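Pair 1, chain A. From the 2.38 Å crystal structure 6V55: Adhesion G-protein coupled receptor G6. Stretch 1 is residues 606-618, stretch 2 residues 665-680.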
# COMPACT_ATOMS: atom_id res chain seq x y z
N LYS A 606 20.05 -22.87 -6.26
CA LYS A 606 20.83 -21.92 -7.06
C LYS A 606 22.33 -22.16 -6.91
O LYS A 606 23.04 -22.24 -7.92
CB LYS A 606 20.44 -20.48 -6.69
CG LYS A 606 20.97 -19.41 -7.66
CD LYS A 606 21.35 -18.11 -6.91
CE LYS A 606 22.39 -17.24 -7.65
NZ LYS A 606 23.80 -17.48 -7.19
N ASN A 607 22.83 -22.36 -5.68
CA ASN A 607 24.27 -22.56 -5.49
C ASN A 607 24.66 -23.96 -4.99
O ASN A 607 25.83 -24.16 -4.62
CB ASN A 607 24.83 -21.54 -4.50
CG ASN A 607 24.52 -20.13 -4.89
OD1 ASN A 607 24.98 -19.64 -5.93
ND2 ASN A 607 23.76 -19.44 -4.04
N LEU A 608 23.74 -24.92 -4.97
CA LEU A 608 23.98 -26.21 -4.35
C LEU A 608 23.08 -27.26 -4.98
O LEU A 608 21.85 -27.14 -4.93
CB LEU A 608 23.71 -26.17 -2.85
CG LEU A 608 23.93 -27.51 -2.13
CD1 LEU A 608 25.39 -27.90 -2.15
CD2 LEU A 608 23.40 -27.50 -0.72
N VAL A 609 23.68 -28.31 -5.53
CA VAL A 609 22.92 -29.48 -5.97
C VAL A 609 23.51 -30.70 -5.29
O VAL A 609 24.74 -30.84 -5.19
CB VAL A 609 22.91 -29.60 -7.51
CG1 VAL A 609 24.30 -29.50 -8.13
CG2 VAL A 609 22.20 -30.84 -7.93
N VAL A 610 22.64 -31.53 -4.68
CA VAL A 610 23.09 -32.76 -4.05
C VAL A 610 22.32 -33.91 -4.68
O VAL A 610 21.18 -33.74 -5.13
CB VAL A 610 22.97 -32.79 -2.49
CG1 VAL A 610 23.67 -31.58 -1.85
CG2 VAL A 610 21.53 -32.92 -2.00
N GLY A 611 22.96 -35.06 -4.75
CA GLY A 611 22.37 -36.19 -5.43
C GLY A 611 22.76 -37.48 -4.75
O GLY A 611 23.86 -37.60 -4.19
N VAL A 612 21.85 -38.43 -4.77
CA VAL A 612 22.12 -39.79 -4.32
C VAL A 612 21.73 -40.69 -5.46
O VAL A 612 20.82 -40.36 -6.24
CB VAL A 612 21.35 -40.15 -3.04
CG1 VAL A 612 22.04 -39.57 -1.85
CG2 VAL A 612 19.94 -39.59 -3.11
N SER A 613 22.44 -41.81 -5.60
CA SER A 613 22.08 -42.87 -6.53
C SER A 613 22.49 -44.20 -5.92
O SER A 613 23.45 -44.27 -5.14
CB SER A 613 22.74 -42.71 -7.90
OG SER A 613 24.11 -43.08 -7.85
N ALA A 614 21.77 -45.26 -6.30
CA ALA A 614 21.97 -46.56 -5.69
C ALA A 614 23.18 -47.28 -6.29
O ALA A 614 23.42 -47.22 -7.50
CB ALA A 614 20.70 -47.40 -5.86
N LEU A 615 23.95 -47.95 -5.43
CA LEU A 615 25.15 -48.69 -5.82
C LEU A 615 24.93 -50.17 -5.54
O LEU A 615 24.72 -50.56 -4.39
CB LEU A 615 26.40 -48.19 -5.07
CG LEU A 615 27.87 -48.51 -5.49
CD1 LEU A 615 28.86 -47.64 -4.75
CD2 LEU A 615 28.36 -49.94 -5.26
N ASP A 616 25.09 -50.98 -6.58
CA ASP A 616 25.12 -52.43 -6.43
C ASP A 616 26.56 -52.89 -6.20
O ASP A 616 27.41 -52.77 -7.09
CB ASP A 616 24.54 -53.11 -7.67
CG ASP A 616 24.14 -54.54 -7.41
OD1 ASP A 616 24.16 -54.96 -6.22
OD2 ASP A 616 23.79 -55.24 -8.37
N THR A 617 26.83 -53.43 -5.01
CA THR A 617 28.19 -53.85 -4.70
C THR A 617 28.61 -55.14 -5.41
O THR A 617 29.81 -55.43 -5.45
CB THR A 617 28.37 -54.01 -3.17
OG1 THR A 617 27.22 -54.64 -2.59
CG2 THR A 617 28.57 -52.65 -2.52
N THR A 618 27.68 -55.90 -5.99
CA THR A 618 28.05 -57.13 -6.69
C THR A 618 28.55 -56.82 -8.10
O THR A 618 29.69 -57.17 -8.46
CB THR A 618 26.86 -58.08 -6.76
OG1 THR A 618 26.03 -57.73 -7.87
CG2 THR A 618 26.03 -58.01 -5.46
N GLN A 665 32.41 -53.86 5.98
CA GLN A 665 32.29 -52.53 5.40
C GLN A 665 31.53 -52.56 4.08
O GLN A 665 30.76 -51.63 3.80
CB GLN A 665 33.68 -51.90 5.21
CG GLN A 665 34.31 -51.40 6.52
CD GLN A 665 35.84 -51.26 6.47
OE1 GLN A 665 36.57 -52.19 6.10
NE2 GLN A 665 36.33 -50.10 6.89
N ILE A 666 31.67 -53.63 3.30
CA ILE A 666 31.08 -53.66 1.97
C ILE A 666 29.57 -53.86 2.00
O ILE A 666 28.89 -53.56 1.00
CB ILE A 666 31.82 -54.71 1.13
CG1 ILE A 666 31.69 -54.43 -0.36
CG2 ILE A 666 31.36 -56.13 1.43
CD1 ILE A 666 32.97 -54.70 -1.09
N GLU A 667 29.00 -54.31 3.11
CA GLU A 667 27.56 -54.40 3.24
C GLU A 667 26.96 -53.11 3.76
O GLU A 667 25.75 -52.94 3.68
CB GLU A 667 27.16 -55.54 4.17
CG GLU A 667 27.05 -56.87 3.48
CD GLU A 667 27.67 -57.98 4.30
OE1 GLU A 667 27.97 -59.05 3.73
OE2 GLU A 667 27.86 -57.76 5.52
N LYS A 668 27.77 -52.19 4.26
CA LYS A 668 27.29 -50.86 4.58
C LYS A 668 27.36 -49.90 3.39
O LYS A 668 27.19 -48.69 3.57
CB LYS A 668 28.07 -50.29 5.78
CG LYS A 668 28.01 -51.21 7.00
CD LYS A 668 29.00 -50.82 8.08
CE LYS A 668 29.06 -51.87 9.21
NZ LYS A 668 30.01 -51.51 10.32
N VAL A 669 27.60 -50.41 2.19
CA VAL A 669 27.72 -49.60 0.98
C VAL A 669 26.46 -49.82 0.15
O VAL A 669 26.27 -50.88 -0.46
CB VAL A 669 29.00 -49.92 0.20
CG1 VAL A 669 29.04 -49.14 -1.10
CG2 VAL A 669 30.22 -49.60 1.04
N SER A 670 25.60 -48.81 0.13
CA SER A 670 24.34 -48.84 -0.59
C SER A 670 24.28 -47.84 -1.72
O SER A 670 23.54 -48.07 -2.69
CB SER A 670 23.16 -48.52 0.35
OG SER A 670 23.10 -49.36 1.49
N ARG A 671 24.99 -46.72 -1.60
CA ARG A 671 24.68 -45.54 -2.38
C ARG A 671 25.95 -44.91 -2.88
O ARG A 671 27.03 -45.17 -2.37
CB ARG A 671 23.93 -44.48 -1.56
CG ARG A 671 22.51 -44.82 -1.22
CD ARG A 671 22.27 -44.55 0.23
NE ARG A 671 20.84 -44.62 0.55
CZ ARG A 671 20.09 -43.59 0.93
NH1 ARG A 671 20.62 -42.37 1.06
NH2 ARG A 671 18.81 -43.77 1.20
N ILE A 672 25.82 -44.05 -3.89
CA ILE A 672 26.82 -43.05 -4.23
C ILE A 672 26.21 -41.69 -3.92
O ILE A 672 25.05 -41.45 -4.26
CB ILE A 672 27.25 -43.11 -5.70
CG1 ILE A 672 27.44 -44.57 -6.12
CG2 ILE A 672 28.53 -42.29 -5.92
CD1 ILE A 672 28.10 -44.78 -7.46
N ASN A 673 26.97 -40.83 -3.27
CA ASN A 673 26.56 -39.48 -2.94
C ASN A 673 27.34 -38.49 -3.79
O ASN A 673 28.51 -38.71 -4.10
CB ASN A 673 26.83 -39.19 -1.46
CG ASN A 673 26.18 -40.21 -0.54
OD1 ASN A 673 25.07 -40.65 -0.80
ND2 ASN A 673 26.87 -40.61 0.53
N PHE A 674 26.71 -37.39 -4.15
CA PHE A 674 27.41 -36.40 -4.96
C PHE A 674 26.87 -35.03 -4.57
O PHE A 674 25.65 -34.86 -4.50
CB PHE A 674 27.19 -36.69 -6.46
CG PHE A 674 28.02 -35.84 -7.39
CD1 PHE A 674 27.55 -34.60 -7.83
CD2 PHE A 674 29.21 -36.32 -7.91
CE1 PHE A 674 28.29 -33.82 -8.71
CE2 PHE A 674 29.96 -35.55 -8.81
CZ PHE A 674 29.48 -34.30 -9.21
N MET A 675 27.76 -34.08 -4.30
CA MET A 675 27.39 -32.69 -4.04
C MET A 675 28.26 -31.77 -4.89
O MET A 675 29.46 -32.00 -5.04
CB MET A 675 27.58 -32.30 -2.56
CG MET A 675 27.00 -33.28 -1.58
SD MET A 675 27.29 -32.90 0.13
CE MET A 675 27.82 -34.53 0.65
N PHE A 676 27.65 -30.73 -5.45
CA PHE A 676 28.37 -29.70 -6.18
C PHE A 676 28.09 -28.37 -5.50
O PHE A 676 26.93 -27.97 -5.37
CB PHE A 676 27.96 -29.67 -7.65
CG PHE A 676 28.57 -28.54 -8.44
CD1 PHE A 676 27.84 -27.38 -8.72
CD2 PHE A 676 29.86 -28.66 -8.92
CE1 PHE A 676 28.41 -26.35 -9.44
CE2 PHE A 676 30.44 -27.63 -9.65
CZ PHE A 676 29.72 -26.47 -9.91
N PHE A 677 29.15 -27.69 -5.06
CA PHE A 677 29.01 -26.39 -4.41
C PHE A 677 29.36 -25.30 -5.42
O PHE A 677 30.52 -25.16 -5.83
CB PHE A 677 29.91 -26.30 -3.17
CG PHE A 677 29.41 -27.10 -2.00
CD1 PHE A 677 29.71 -28.46 -1.88
CD2 PHE A 677 28.65 -26.49 -1.00
CE1 PHE A 677 29.26 -29.20 -0.80
CE2 PHE A 677 28.19 -27.23 0.10
CZ PHE A 677 28.50 -28.58 0.19
N GLY A 678 28.35 -24.56 -5.86
CA GLY A 678 28.61 -23.48 -6.80
C GLY A 678 29.33 -22.30 -6.19
O GLY A 678 30.01 -21.56 -6.92
N ARG A 679 29.22 -22.11 -4.88
CA ARG A 679 29.83 -20.99 -4.18
C ARG A 679 30.80 -21.53 -3.14
O ARG A 679 30.65 -22.65 -2.64
CB ARG A 679 28.76 -20.10 -3.55
CG ARG A 679 27.93 -19.37 -4.60
CD ARG A 679 27.35 -18.08 -4.08
NE ARG A 679 28.41 -17.19 -3.62
CZ ARG A 679 28.95 -16.23 -4.36
NH1 ARG A 679 28.52 -16.02 -5.60
NH2 ARG A 679 29.92 -15.47 -3.84
N THR A 680 31.83 -20.74 -2.82
CA THR A 680 32.95 -21.26 -2.05
C THR A 680 33.05 -20.69 -0.65
O THR A 680 34.05 -20.94 0.03
CB THR A 680 34.28 -21.01 -2.78
OG1 THR A 680 34.70 -19.65 -2.56
CG2 THR A 680 34.16 -21.29 -4.27
O HOH W 1 26.05 -53.73 -0.05

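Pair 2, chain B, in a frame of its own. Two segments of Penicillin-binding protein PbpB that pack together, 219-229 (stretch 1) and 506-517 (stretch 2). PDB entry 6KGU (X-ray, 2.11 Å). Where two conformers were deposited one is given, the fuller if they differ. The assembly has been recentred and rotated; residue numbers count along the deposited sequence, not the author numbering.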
# COMPACT_ATOMS: atom_id res chain seq x y z
N HIS B 219 11.45 12.72 3.53
CA HIS B 219 10.59 13.86 3.22
C HIS B 219 9.14 13.56 3.52
O HIS B 219 8.36 14.48 3.79
CB HIS B 219 10.69 14.25 1.74
CG HIS B 219 11.98 14.89 1.35
ND1 HIS B 219 12.38 14.99 0.02
CD2 HIS B 219 12.96 15.47 2.08
CE1 HIS B 219 13.55 15.60 -0.03
NE2 HIS B 219 13.93 15.90 1.20
N ASN B 220 8.72 12.31 3.39
CA ASN B 220 7.37 11.93 3.76
C ASN B 220 7.30 10.41 3.85
O ASN B 220 8.17 9.71 3.34
CB ASN B 220 6.32 12.49 2.79
CG ASN B 220 6.71 12.31 1.36
OD1 ASN B 220 7.26 13.22 0.71
ND2 ASN B 220 6.42 11.13 0.82
N VAL B 221 6.29 9.92 4.56
CA VAL B 221 6.10 8.49 4.81
C VAL B 221 4.61 8.21 4.68
O VAL B 221 3.78 9.04 5.05
CB VAL B 221 6.64 8.06 6.21
CG1 VAL B 221 6.34 6.55 6.54
CG2 VAL B 221 8.13 8.30 6.31
N SER B 222 4.27 7.04 4.15
CA SER B 222 2.88 6.64 4.13
C SER B 222 2.82 5.13 4.27
O SER B 222 3.80 4.42 4.05
CB SER B 222 2.18 7.12 2.86
OG SER B 222 2.87 6.61 1.75
N ALA B 223 1.65 4.63 4.68
CA ALA B 223 1.45 3.22 4.97
C ALA B 223 -0.02 2.88 4.76
O ALA B 223 -0.91 3.70 5.02
CB ALA B 223 1.89 2.85 6.40
N VAL B 224 -0.25 1.65 4.31
CA VAL B 224 -1.60 1.13 4.06
C VAL B 224 -1.67 -0.25 4.68
O VAL B 224 -0.73 -1.05 4.53
CB VAL B 224 -1.92 1.07 2.55
CG1 VAL B 224 -3.23 0.28 2.29
CG2 VAL B 224 -1.98 2.50 1.94
N VAL B 225 -2.75 -0.54 5.38
CA VAL B 225 -3.02 -1.87 5.91
C VAL B 225 -4.33 -2.35 5.30
O VAL B 225 -5.37 -1.72 5.48
CB VAL B 225 -3.11 -1.88 7.44
CG1 VAL B 225 -3.42 -3.31 7.93
CG2 VAL B 225 -1.79 -1.35 8.08
N LEU B 226 -4.27 -3.49 4.61
CA LEU B 226 -5.46 -4.10 4.05
C LEU B 226 -5.80 -5.39 4.78
O LEU B 226 -4.92 -6.13 5.22
CB LEU B 226 -5.27 -4.42 2.56
CG LEU B 226 -4.96 -3.29 1.58
CD1 LEU B 226 -4.86 -3.86 0.15
CD2 LEU B 226 -6.01 -2.20 1.66
N ASP B 227 -7.10 -5.65 4.90
CA ASP B 227 -7.53 -6.99 5.27
C ASP B 227 -7.15 -7.96 4.15
O ASP B 227 -7.49 -7.73 2.98
CB ASP B 227 -9.04 -7.04 5.52
CG ASP B 227 -9.52 -8.46 5.79
OD1 ASP B 227 -9.39 -8.91 6.93
OD2 ASP B 227 -9.95 -9.14 4.83
N ALA B 228 -6.46 -9.04 4.51
CA ALA B 228 -5.90 -9.94 3.51
C ALA B 228 -6.97 -10.55 2.63
O ALA B 228 -6.80 -10.63 1.41
CB ALA B 228 -5.09 -11.05 4.19
N LYS B 229 -8.08 -10.99 3.22
CA LYS B 229 -9.07 -11.75 2.45
C LYS B 229 -9.99 -10.85 1.63
O LYS B 229 -10.29 -11.15 0.47
CB LYS B 229 -9.90 -12.63 3.38
CG LYS B 229 -9.21 -13.94 3.84
CD LYS B 229 -10.02 -14.62 4.97
CE LYS B 229 -9.55 -16.05 5.27
NZ LYS B 229 -9.89 -16.99 4.15
N ASN B 506 -1.07 -18.04 7.51
CA ASN B 506 -2.43 -17.57 7.77
C ASN B 506 -2.52 -16.07 7.47
O ASN B 506 -2.40 -15.23 8.36
CB ASN B 506 -2.84 -17.86 9.22
CG ASN B 506 -4.29 -17.53 9.48
OD1 ASN B 506 -5.08 -17.37 8.55
ND2 ASN B 506 -4.65 -17.40 10.74
N PRO B 507 -2.72 -15.71 6.20
CA PRO B 507 -2.77 -14.28 5.84
C PRO B 507 -3.96 -13.58 6.47
O PRO B 507 -5.11 -13.95 6.25
CB PRO B 507 -2.86 -14.30 4.31
CG PRO B 507 -2.22 -15.62 3.93
CD PRO B 507 -2.70 -16.57 5.00
N ARG B 508 -3.67 -12.57 7.28
CA ARG B 508 -4.68 -11.71 7.88
C ARG B 508 -4.54 -10.25 7.49
O ARG B 508 -5.54 -9.55 7.31
CB ARG B 508 -4.63 -11.81 9.42
CG ARG B 508 -4.73 -13.23 9.98
CD ARG B 508 -4.23 -13.24 11.44
NE ARG B 508 -4.29 -14.56 12.07
CZ ARG B 508 -5.13 -14.89 13.04
NH1 ARG B 508 -5.98 -13.99 13.52
NH2 ARG B 508 -5.11 -16.11 13.56
N TYR B 509 -3.31 -9.75 7.39
CA TYR B 509 -3.03 -8.34 7.17
C TYR B 509 -2.00 -8.19 6.06
O TYR B 509 -1.03 -8.95 5.99
CB TYR B 509 -2.52 -7.67 8.43
CG TYR B 509 -3.50 -7.73 9.57
CD1 TYR B 509 -4.66 -6.96 9.55
CD2 TYR B 509 -3.28 -8.56 10.65
CE1 TYR B 509 -5.56 -7.02 10.60
CE2 TYR B 509 -4.18 -8.63 11.70
CZ TYR B 509 -5.31 -7.85 11.67
OH TYR B 509 -6.20 -7.92 12.72
N VAL B 510 -2.22 -7.20 5.21
CA VAL B 510 -1.27 -6.85 4.17
C VAL B 510 -0.84 -5.41 4.43
O VAL B 510 -1.70 -4.54 4.62
CB VAL B 510 -1.89 -7.01 2.77
CG1 VAL B 510 -0.83 -6.87 1.69
CG2 VAL B 510 -2.61 -8.36 2.66
N ILE B 511 0.46 -5.18 4.48
CA ILE B 511 1.01 -3.90 4.90
C ILE B 511 1.93 -3.37 3.80
O ILE B 511 2.88 -4.06 3.42
CB ILE B 511 1.77 -4.01 6.23
CG1 ILE B 511 0.82 -4.49 7.33
CG2 ILE B 511 2.40 -2.63 6.57
CD1 ILE B 511 1.52 -4.99 8.57
N GLY B 512 1.66 -2.16 3.32
CA GLY B 512 2.53 -1.49 2.36
C GLY B 512 3.03 -0.16 2.91
O GLY B 512 2.26 0.60 3.50
N ILE B 513 4.31 0.12 2.70
CA ILE B 513 4.98 1.29 3.28
C ILE B 513 5.84 1.93 2.19
O ILE B 513 6.45 1.23 1.38
CB ILE B 513 5.88 0.90 4.48
CG1 ILE B 513 5.06 0.34 5.64
CG2 ILE B 513 6.73 2.09 4.99
CD1 ILE B 513 5.90 -0.53 6.56
N MET B 514 5.90 3.26 2.18
CA MET B 514 6.85 3.95 1.33
C MET B 514 7.45 5.13 2.09
O MET B 514 6.76 5.82 2.83
CB MET B 514 6.22 4.43 0.01
CG MET B 514 7.23 5.07 -0.93
SD MET B 514 7.50 6.84 -0.61
CE MET B 514 6.08 7.52 -1.45
N LEU B 515 8.77 5.31 1.93
CA LEU B 515 9.53 6.42 2.50
C LEU B 515 10.17 7.21 1.38
O LEU B 515 10.86 6.64 0.54
CB LEU B 515 10.63 5.94 3.44
CG LEU B 515 10.19 5.42 4.80
CD1 LEU B 515 9.67 4.05 4.61
CD2 LEU B 515 11.36 5.40 5.79
N ASP B 516 9.98 8.53 1.39
CA ASP B 516 10.53 9.39 0.36
C ASP B 516 11.91 9.85 0.82
O ASP B 516 12.04 10.74 1.66
CB ASP B 516 9.61 10.58 0.08
CG ASP B 516 10.16 11.51 -1.01
OD1 ASP B 516 11.32 11.34 -1.43
OD2 ASP B 516 9.42 12.42 -1.44
N ASN B 517 12.94 9.22 0.26
CA ASN B 517 14.34 9.57 0.47
C ASN B 517 14.77 9.70 1.94
O ASN B 517 15.23 10.77 2.36
CB ASN B 517 14.67 10.85 -0.29
CG ASN B 517 16.17 11.09 -0.36
OD1 ASN B 517 16.95 10.15 -0.56
ND2 ASN B 517 16.58 12.32 -0.18

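What backbone geometry do the two pairs share? Each is a pair of neighbouring antiparallel strands whose axes approach to 4.6 Å, with N-to-C directions 163° apart, and 14 central residues superpose with an RMSD of 0.5 Å. Hydrogen-bonded and non-hydrogen-bonded residue pairs alternate in the same register. In pair 1, Phe A676 N donates to Val A609 O at 2.9 Å and Val A609 N to Phe A676 O at 3.3 Å; the matching rung of pair 2 has Met B514 N to Ser B222 O at 3.0 Å and Ser B222 N to Met B514 O at 3.1 Å. Just past the end of the first strand, each ladder continues with a bond, from Leu A615 N to Ser A670 O at 2.8 Å and from Ala B228 N to Arg B508 O at 3.0 Å.

Which strand supplies the glycine at the central rung? At the central rung one partner lacks a side chain in both pairs, but on opposite strands. Gly A611 faces Phe A674 in pair 1; the matching positions in pair 2 hold Val B224 and Gly B512. The backbone bonds persist regardless, with Gly A611 N to Phe A674 O at 2.7 Å and Val B224 N to Gly B512 O at 2.8 Å, because they need no side chain.

How is the sheet face carrying Leu A608, Val A610 and Val A612 packed? Leu A608 CD1 lies over the face of the Phe A677 ring, 3.8 Å from its centroid, a CH-pi contact. Pair 2 has no ring here: Val B221 CG2 meets Leu B515 CG at 3.8 Å. At the next position on this face, Val A610 CG1 touches Met A675 CG at 3.7 Å, while the smaller Ala B223 reaches Ile B513 with CB to CG1 at 4.1 Å. Val A612 and Val B225 nearly coincide, yet their partners differ in character: Val A612 CG1 is 3.4 Å from the polar Asn A673 OD1, whereas Val B225 CG2 packs 4.2 Å from Ile B511 CG1.

How do the residues just past the first strands close the contact? Leu A615 and Ala B228 match, and both point toward the other stretch. The long leucine places CD1 3.6 Å from Ile A672 CG1 and 4.0 Å from Val A669 CG1. The alanine, with only a methyl group, still has CB 4.0 Å from Val B510 CG2, the residue matching Ile A672, and 3.9 Å from Pro B507 CB. In pair 1 a water accepts from Thr A617 OG1 at 2.9 Å and donates to Val A669 O at 2.9 Å and Ile A666 O at 3.0 Å.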